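Side-chain contacts in acetamidase (Bacillus halodurans, PDB 2II1), which binds calcium ions and probably hydrolyses carbon-nitrogen bonds in linear amides: residues A[155-160]-A[180-185]; A[192-197]-A[275-280]. One frame throughout, in Å; residues are numbered along the deposited sequence.

Interaction 1 of 2, residues A[155-160]-A[180-185]. With CA (calcium ion), chain E; CA (calcium ion), chain F.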
ATOM      1  N   ASN A 155       6.869   2.633  17.016  1.00 10.81           N
ATOM      2  CA  ASN A 155       7.403   1.735  15.986  1.00 10.23           C
ATOM      3  C   ASN A 155       6.530   1.716  14.710  1.00 10.95           C
ATOM      4  O   ASN A 155       5.807   0.751  14.427  1.00  8.08           O
ATOM      5  CB  ASN A 155       7.569   0.351  16.577  1.00 11.97           C
ATOM      6  CG  ASN A 155       8.546  -0.491  15.822  1.00 16.43           C
ATOM      7  OD1 ASN A 155       9.261  -0.019  14.916  1.00  9.40           O
ATOM      8  ND2 ASN A 155       8.575  -1.763  16.164  1.00 15.16           N
ATOM      9  N   LEU A 156       6.592   2.832  13.980  1.00 10.61           N
ATOM     10  CA  LEU A 156       5.710   3.090  12.823  1.00 14.16           C
ATOM     11  C   LEU A 156       6.230   2.420  11.557  1.00 15.18           C
ATOM     12  O   LEU A 156       5.446   2.126  10.650  1.00 18.04           O
ATOM     13  CB  LEU A 156       5.584   4.619  12.567  1.00 15.56           C
ATOM     14  CG  LEU A 156       4.817   5.479  13.587  1.00 13.05           C
ATOM     15  CD1 LEU A 156       4.822   6.970  13.286  1.00  8.52           C
ATOM     16  CD2 LEU A 156       3.362   5.029  13.729  1.00  7.53           C
ATOM     17  N   ASP A 157       7.555   2.208  11.496  1.00 11.54           N
ATOM     18  CA  ASP A 157       8.226   1.714  10.295  1.00 12.62           C
ATOM     19  C   ASP A 157       7.597   2.204   8.985  1.00 11.30           C
ATOM     20  O   ASP A 157       7.163   1.418   8.137  1.00 13.03           O
ATOM     21  CB  ASP A 157       8.386   0.189  10.363  1.00 12.92           C
ATOM     22  CG  ASP A 157       9.316  -0.238  11.482  1.00 13.70           C
ATOM     23  OD1 ASP A 157      10.250   0.533  11.808  1.00 15.88           O
ATOM     24  OD2 ASP A 157       9.132  -1.335  12.037  1.00 11.40           O
ATOM     25  N   THR A 158       7.592   3.531   8.836  1.00 13.83           N
ATOM     26  CA  THR A 158       6.994   4.225   7.698  1.00 11.50           C
ATOM     27  C   THR A 158       8.130   4.832   6.896  1.00 12.20           C
ATOM     28  O   THR A 158       8.881   5.692   7.393  1.00 11.13           O
ATOM     29  CB  THR A 158       5.949   5.281   8.214  1.00 11.26           C
ATOM     30  OG1 THR A 158       4.857   4.584   8.816  1.00 12.34           O
ATOM     31  CG2 THR A 158       5.401   6.185   7.122  1.00  9.36           C
ATOM     32  N   LYS A 159       8.274   4.373   5.653  1.00 13.54           N
ATOM     33  CA  LYS A 159       9.412   4.732   4.818  1.00 13.54           C
ATOM     34  C   LYS A 159       9.378   6.173   4.321  1.00 12.16           C
ATOM     35  O   LYS A 159      10.391   6.703   3.851  1.00 11.35           O
ATOM     36  CB  LYS A 159       9.596   3.727   3.646  1.00 13.80           C
ATOM     37  CG  LYS A 159       8.697   3.944   2.423  1.00 12.04           C
ATOM     38  CD  LYS A 159       9.011   2.958   1.307  1.00 13.45           C
ATOM     39  CE  LYS A 159       8.086   3.191   0.127  1.00 16.56           C
ATOM     40  NZ  LYS A 159       8.360   2.332  -1.062  1.00 21.31           N
ATOM     41  N   ASP A 160       8.224   6.815   4.433  1.00 13.57           N
ATOM     42  CA  ASP A 160       8.110   8.229   4.065  1.00 10.96           C
ATOM     43  C   ASP A 160       8.646   9.153   5.162  1.00 11.82           C
ATOM     44  O   ASP A 160       8.797  10.364   4.947  1.00  9.69           O
ATOM     45  CB  ASP A 160       6.657   8.571   3.711  1.00 10.82           C
ATOM     46  CG  ASP A 160       6.239   7.982   2.366  1.00 14.05           C
ATOM     47  OD1 ASP A 160       6.965   8.204   1.388  1.00 13.39           O
ATOM     48  OD2 ASP A 160       5.198   7.295   2.278  1.00 12.86           O
ATOM     49  N   LEU A 180      13.642   9.084  19.437  1.00 13.63           N
ATOM     50  CA  LEU A 180      13.658   8.470  18.119  1.00 11.75           C
ATOM     51  C   LEU A 180      14.812   7.520  17.967  1.00 12.00           C
ATOM     52  O   LEU A 180      15.769   7.557  18.731  1.00 10.91           O
ATOM     53  CB  LEU A 180      13.631   9.505  16.990  1.00 17.00           C
ATOM     54  CG  LEU A 180      14.887  10.308  16.664  1.00 11.75           C
ATOM     55  CD1 LEU A 180      15.972   9.441  15.993  1.00 19.54           C
ATOM     56  CD2 LEU A 180      14.489  11.476  15.806  1.00 12.96           C
ATOM     57  N   GLY A 181      14.689   6.649  16.982  1.00 11.59           N
ATOM     58  CA  GLY A 181      15.606   5.545  16.849  1.00 13.71           C
ATOM     59  C   GLY A 181      15.305   4.720  15.626  1.00 14.28           C
ATOM     60  O   GLY A 181      14.537   5.127  14.749  1.00 16.52           O
ATOM     61  N   ASP A 182      15.931   3.556  15.576  1.00 15.46           N
ATOM     62  CA  ASP A 182      15.595   2.541  14.599  1.00 14.53           C
ATOM     63  C   ASP A 182      15.666   3.047  13.180  1.00 12.50           C
ATOM     64  O   ASP A 182      14.674   2.962  12.432  1.00 11.99           O
ATOM     65  CB  ASP A 182      14.200   1.991  14.887  1.00 10.63           C
ATOM     66  CG  ASP A 182      13.851   0.812  14.029  1.00 18.41           C
ATOM     67  OD1 ASP A 182      14.742  -0.028  13.813  1.00  5.19           O
ATOM     68  OD2 ASP A 182      12.691   0.696  13.560  1.00 13.61           O
ATOM     69  N   LEU A 183      16.849   3.522  12.802  1.00 12.21           N
ATOM     70  CA  LEU A 183      17.118   4.003  11.458  1.00 12.14           C
ATOM     71  C   LEU A 183      17.319   2.812  10.522  1.00 10.86           C
ATOM     72  O   LEU A 183      17.775   1.757  10.966  1.00  9.63           O
ATOM     73  CB  LEU A 183      18.363   4.887  11.451  1.00  9.94           C
ATOM     74  CG  LEU A 183      18.415   6.105  12.374  1.00 13.96           C
ATOM     75  CD1 LEU A 183      19.659   6.956  12.048  1.00 10.72           C
ATOM     76  CD2 LEU A 183      17.144   6.950  12.273  1.00 11.79           C
ATOM     77  N   HIS A 184      16.950   2.990   9.243  1.00 11.65           N
ATOM     78  CA  HIS A 184      17.165   1.986   8.198  1.00  9.69           C
ATOM     79  C   HIS A 184      17.820   2.638   7.016  1.00 11.48           C
ATOM     80  O   HIS A 184      17.569   3.802   6.714  1.00 12.63           O
ATOM     81  CB  HIS A 184      15.882   1.333   7.711  1.00 11.22           C
ATOM     82  CG  HIS A 184      15.097   0.680   8.802  1.00  7.54           C
ATOM     83  ND1 HIS A 184      13.718   0.696   8.844  1.00 19.35           N
ATOM     84  CD2 HIS A 184      15.498   0.017   9.910  1.00 20.71           C
ATOM     85  CE1 HIS A 184      13.306   0.051   9.922  1.00 16.89           C
ATOM     86  NE2 HIS A 184      14.367  -0.360  10.593  1.00  5.08           N
ATOM     87  N   ALA A 185      18.650   1.847   6.355  1.00  7.16           N
ATOM     88  CA  ALA A 185      19.348   2.250   5.159  1.00  8.54           C
ATOM     89  C   ALA A 185      18.465   1.928   3.939  1.00  9.50           C
ATOM     90  O   ALA A 185      18.616   2.513   2.856  1.00 10.15           O
ATOM     91  CB  ALA A 185      20.687   1.518   5.111  1.00  7.42           C
TER
HETATM   92 CA    CA E 400      10.940  -0.989  13.604  1.00 15.04          CA
HETATM   93 CA    CA F 401      14.370  -1.503  12.389  1.00 13.37          CA
HETATM   94  O   HOH W   1      10.016  -3.092  14.066  1.00 14.95           O
HETATM   95  O   HOH W   2      12.561  -2.279  12.284  1.00 22.75           O

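Interaction 2 of 2, residues A[192-197]-A[275-280]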
ATOM      1  N   ILE A 192       8.254  -6.797   5.472  1.00 13.30           N
ATOM      2  CA  ILE A 192       7.641  -8.125   5.596  1.00 11.22           C
ATOM      3  C   ILE A 192       8.489  -9.197   6.294  1.00 11.54           C
ATOM      4  O   ILE A 192       7.935 -10.077   6.909  1.00 12.05           O
ATOM      5  CB  ILE A 192       7.068  -8.679   4.239  1.00  9.19           C
ATOM      6  CG1 ILE A 192       8.172  -8.937   3.186  1.00 14.74           C
ATOM      7  CG2 ILE A 192       5.967  -7.751   3.741  1.00  7.59           C
ATOM      8  CD1 ILE A 192       8.905 -10.317   3.318  1.00 13.74           C
ATOM      9  N   LEU A 193       9.807  -9.114   6.211  1.00 11.57           N
ATOM     10  CA  LEU A 193      10.653 -10.119   6.862  1.00 13.14           C
ATOM     11  C   LEU A 193      10.631  -9.960   8.396  1.00 14.36           C
ATOM     12  O   LEU A 193      10.676 -10.964   9.109  1.00 17.43           O
ATOM     13  CB  LEU A 193      12.088 -10.066   6.316  1.00  8.59           C
ATOM     14  CG  LEU A 193      13.140 -11.069   6.810  1.00  9.38           C
ATOM     15  CD1 LEU A 193      12.760 -12.427   6.378  1.00  9.60           C
ATOM     16  CD2 LEU A 193      14.521 -10.745   6.315  1.00 10.66           C
ATOM     17  N   ILE A 194      10.524  -8.710   8.862  1.00 17.13           N
ATOM     18  CA  ILE A 194      10.595  -8.273  10.297  1.00 16.53           C
ATOM     19  C   ILE A 194      11.512  -7.042  10.462  1.00 14.11           C
ATOM     20  O   ILE A 194      11.399  -6.277  11.411  1.00 14.36           O
ATOM     21  CB  ILE A 194      11.027  -9.405  11.323  1.00 18.84           C
ATOM     22  CG1 ILE A 194      10.671  -9.014  12.775  1.00 21.88           C
ATOM     23  CG2 ILE A 194      12.526  -9.778  11.158  1.00 15.08           C
ATOM     24  CD1 ILE A 194       9.200  -9.266  13.159  1.00 15.66           C
ATOM     25  N   CYS A 195      12.404  -6.811   9.518  1.00 16.14           N
ATOM     26  CA  CYS A 195      13.333  -5.718   9.683  1.00 13.82           C
ATOM     27  C   CYS A 195      13.603  -5.024   8.351  1.00 12.49           C
ATOM     28  O   CYS A 195      13.303  -5.570   7.273  1.00 13.39           O
ATOM     29  CB  CYS A 195      14.624  -6.289  10.272  1.00 15.15           C
ATOM     30  SG  CYS A 195      15.437  -7.546   9.253  1.00 18.27           S
ATOM     31  N   GLY A 196      14.132  -3.812   8.441  1.00 11.75           N
ATOM     32  CA  GLY A 196      14.700  -3.130   7.296  1.00 12.04           C
ATOM     33  C   GLY A 196      16.173  -3.453   7.320  1.00  9.47           C
ATOM     34  O   GLY A 196      16.604  -4.360   8.023  1.00  6.81           O
ATOM     35  N   VAL A 197      16.969  -2.721   6.550  1.00 11.07           N
ATOM     36  CA  VAL A 197      18.398  -2.839   6.716  1.00 10.00           C
ATOM     37  C   VAL A 197      18.675  -1.998   7.963  1.00 12.66           C
ATOM     38  O   VAL A 197      18.635  -0.785   7.894  1.00 12.92           O
ATOM     39  CB  VAL A 197      19.191  -2.310   5.495  1.00 10.13           C
ATOM     40  CG1 VAL A 197      20.690  -2.452   5.733  1.00 10.32           C
ATOM     41  CG2 VAL A 197      18.757  -3.064   4.237  1.00  9.94           C
ATOM     42  N   GLN A 275       3.975  -1.161   7.720  1.00 10.09           N
ATOM     43  CA  GLN A 275       4.617  -2.381   8.196  1.00 10.44           C
ATOM     44  C   GLN A 275       3.517  -3.324   8.620  1.00  8.12           C
ATOM     45  O   GLN A 275       2.481  -2.843   9.091  1.00 10.67           O
ATOM     46  CB  GLN A 275       5.553  -2.095   9.397  1.00  6.99           C
ATOM     47  CG  GLN A 275       4.923  -1.387  10.623  1.00  8.85           C
ATOM     48  CD  GLN A 275       4.149  -2.339  11.559  1.00 11.10           C
ATOM     49  OE1 GLN A 275       4.319  -3.569  11.497  1.00 11.30           O
ATOM     50  NE2 GLN A 275       3.297  -1.770  12.415  1.00  7.65           N
ATOM     51  N   ILE A 276       3.741  -4.638   8.512  1.00 10.35           N
ATOM     52  CA  ILE A 276       2.778  -5.650   9.005  1.00 10.95           C
ATOM     53  C   ILE A 276       3.344  -6.620  10.039  1.00 13.45           C
ATOM     54  O   ILE A 276       2.762  -7.704  10.296  1.00 10.46           O
ATOM     55  CB  ILE A 276       2.124  -6.442   7.833  1.00 11.12           C
ATOM     56  CG1 ILE A 276       3.155  -7.261   7.054  1.00 13.60           C
ATOM     57  CG2 ILE A 276       1.433  -5.489   6.883  1.00 15.22           C
ATOM     58  CD1 ILE A 276       2.545  -8.260   6.088  1.00  9.71           C
ATOM     59  N   VAL A 277       4.455  -6.230  10.662  1.00 11.71           N
ATOM     60  CA  VAL A 277       5.255  -7.180  11.462  1.00 12.67           C
ATOM     61  C   VAL A 277       5.349  -6.851  12.961  1.00 10.61           C
ATOM     62  O   VAL A 277       5.831  -7.671  13.721  1.00 12.75           O
ATOM     63  CB  VAL A 277       6.689  -7.323  10.886  1.00  8.79           C
ATOM     64  CG1 VAL A 277       6.627  -7.913   9.493  1.00  3.69           C
ATOM     65  CG2 VAL A 277       7.388  -5.996  10.893  1.00  5.98           C
ATOM     66  N   ASN A 278       4.913  -5.649  13.357  1.00 11.80           N
ATOM     67  CA  ASN A 278       5.017  -5.190  14.747  1.00 13.53           C
ATOM     68  C   ASN A 278       3.741  -5.576  15.502  1.00 12.86           C
ATOM     69  O   ASN A 278       2.764  -5.991  14.858  1.00 12.61           O
ATOM     70  CB  ASN A 278       5.313  -3.683  14.780  1.00 11.32           C
ATOM     71  CG  ASN A 278       6.645  -3.343  14.134  1.00 12.81           C
ATOM     72  OD1 ASN A 278       7.597  -4.153  14.155  1.00  5.65           O
ATOM     73  ND2 ASN A 278       6.726  -2.145  13.543  1.00  6.95           N
ATOM     74  N   PRO A 279       3.752  -5.511  16.863  1.00 13.72           N
ATOM     75  CA  PRO A 279       2.569  -5.901  17.627  1.00 13.00           C
ATOM     76  C   PRO A 279       1.301  -5.152  17.249  1.00 12.09           C
ATOM     77  O   PRO A 279       0.196  -5.682  17.419  1.00  7.58           O
ATOM     78  CB  PRO A 279       2.974  -5.630  19.071  1.00 13.36           C
ATOM     79  CG  PRO A 279       4.444  -5.775  19.055  1.00 15.65           C
ATOM     80  CD  PRO A 279       4.865  -5.170  17.762  1.00 13.85           C
ATOM     81  N   LEU A 280       1.446  -3.940  16.726  1.00  9.94           N
ATOM     82  CA  LEU A 280       0.355  -3.336  15.999  1.00  8.54           C
ATOM     83  C   LEU A 280       0.853  -3.112  14.570  1.00 10.07           C
ATOM     84  O   LEU A 280       2.051  -2.924  14.332  1.00 13.67           O
ATOM     85  CB  LEU A 280      -0.209  -2.074  16.706  1.00  9.06           C
ATOM     86  CG  LEU A 280      -0.866  -2.227  18.095  1.00 11.93           C
ATOM     87  CD1 LEU A 280      -1.678  -0.999  18.485  1.00 15.49           C
ATOM     88  CD2 LEU A 280      -1.748  -3.423  18.112  1.00 14.01           C
TER

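Interaction 1 of 2, residues A[155-160]-A[180-185]
Asp157 and Asp182 meet through a calcium ion, not through a direct bond. Asp157 grips this ion with both carboxylate oxygens, OD1 at 2.5 Å and OD2 at 2.4 Å. Asn155 OD1 lies 2.3 Å from the same calcium, and Asp182 closes in from strand 176-184 with OD2. Two waters bring its ligand atoms to six. Asp182 turns its CG away from the backbone N (chi1 -173°), which sets the carboxylate between two metals. Asp182 OD1 binds a second calcium at 2.1 Å, beside His184 NE2 at the same distance and Glu198. One water also joins the two ions.

Crowding of oxygens marks the first site. Asp157 OD1 lies 3.0 Å from Asp182 OD2, their carboxylate planes 61° apart. Asp157 OD1 also sits at the edge of the His184 ring, 3.6 Å from His184 CE1.

Hydrogen bonds position the ligands of the first calcium. Asn155 ND2 donates to the other water on this ion and to Gly147 O. Asp157 OD2 accepts from Asn278 ND2.

The chemistry is that of a dinuclear metal centre bridged by a carboxylate and a water. The calcium charge probably offsets the repulsion between the clustered acidic oxygens.

Interaction 2 of 2, residues A[192-197]-A[275-280]
Gln275 OE1 is gripped by two backbone N-H groups, and these two bonds fold the backbone of the loop whose Val277 packs on Ile192 and Ile194. Val277 N lies 2.8 Å from Gln275 OE1 and comes in nearly along the C=O axis. Asn278 N donates to the same oxygen from 33° out of the carbonyl plane. At the other end of the amide, Gln275 NE2 gives a fairly straight bond (163° at the hydrogen) to Leu280 O. The side chain thus ties the turn 275-280 across its own mouth, and both its ends are held.

Across the contact the touching is apolar. Val277 points at the loop 192-197 and spreads its two methyls over that backbone. Val277 CG1 is anti to the carbonyl carbon (chi1 -64°), which brings it 3.6 Å from Ile192 O. Val277 CG2 instead lies over Ile194, 4.0 Å from Ile194 CA. Ile194 answers with its outer methyl: CD1 reaches 3.9 Å from Val277 CB and also comes near Val277 O. Farther along, Ile192 and Ile276 lie side by side and point the same way, with CG2 of Ile192 4.2 Å from CD1 of Ile276. An alanine at Val277 would lack both methyls and is likely to leave a gap over the Ile192 carbonyl and the Ile194 backbone.

The contact is apolar loop packing beside the metal centre: the Val277 side chain lies about 7 Å from a bound calcium ion. The loop 192-197 runs between strands 176-184 and 198-199. The loop 275-280 joins strand 270-275 to strand 281-288. Leu193 and Cys195 also lean on Met90 of strand 87-92. The second subunit packs here too, with its Thr243 on Ile192 and its Leu271 on Ile276.

Interaction 1 comes first along the chain and closes before interaction 2 opens. Their centres are about 11 Å apart, and all four segments lie in the acetamidase/formamidase part of the sequence. The two contacts touch directly. Asn278 of 275-280 joins them, as a second-shell partner of the first calcium site. A second link is made by Val197 O, 3.0 Å from Ala185 N, a backbone hydrogen bond where 192-197 leads into strand 198-199, the antiparallel neighbour of strand 176-184. Interaction 1 is the buried metal centre near the middle of the chain. Interaction 2 lies farther out, its centre about 12 Å from that of the chain, and joins two loops that also pack against the second subunit.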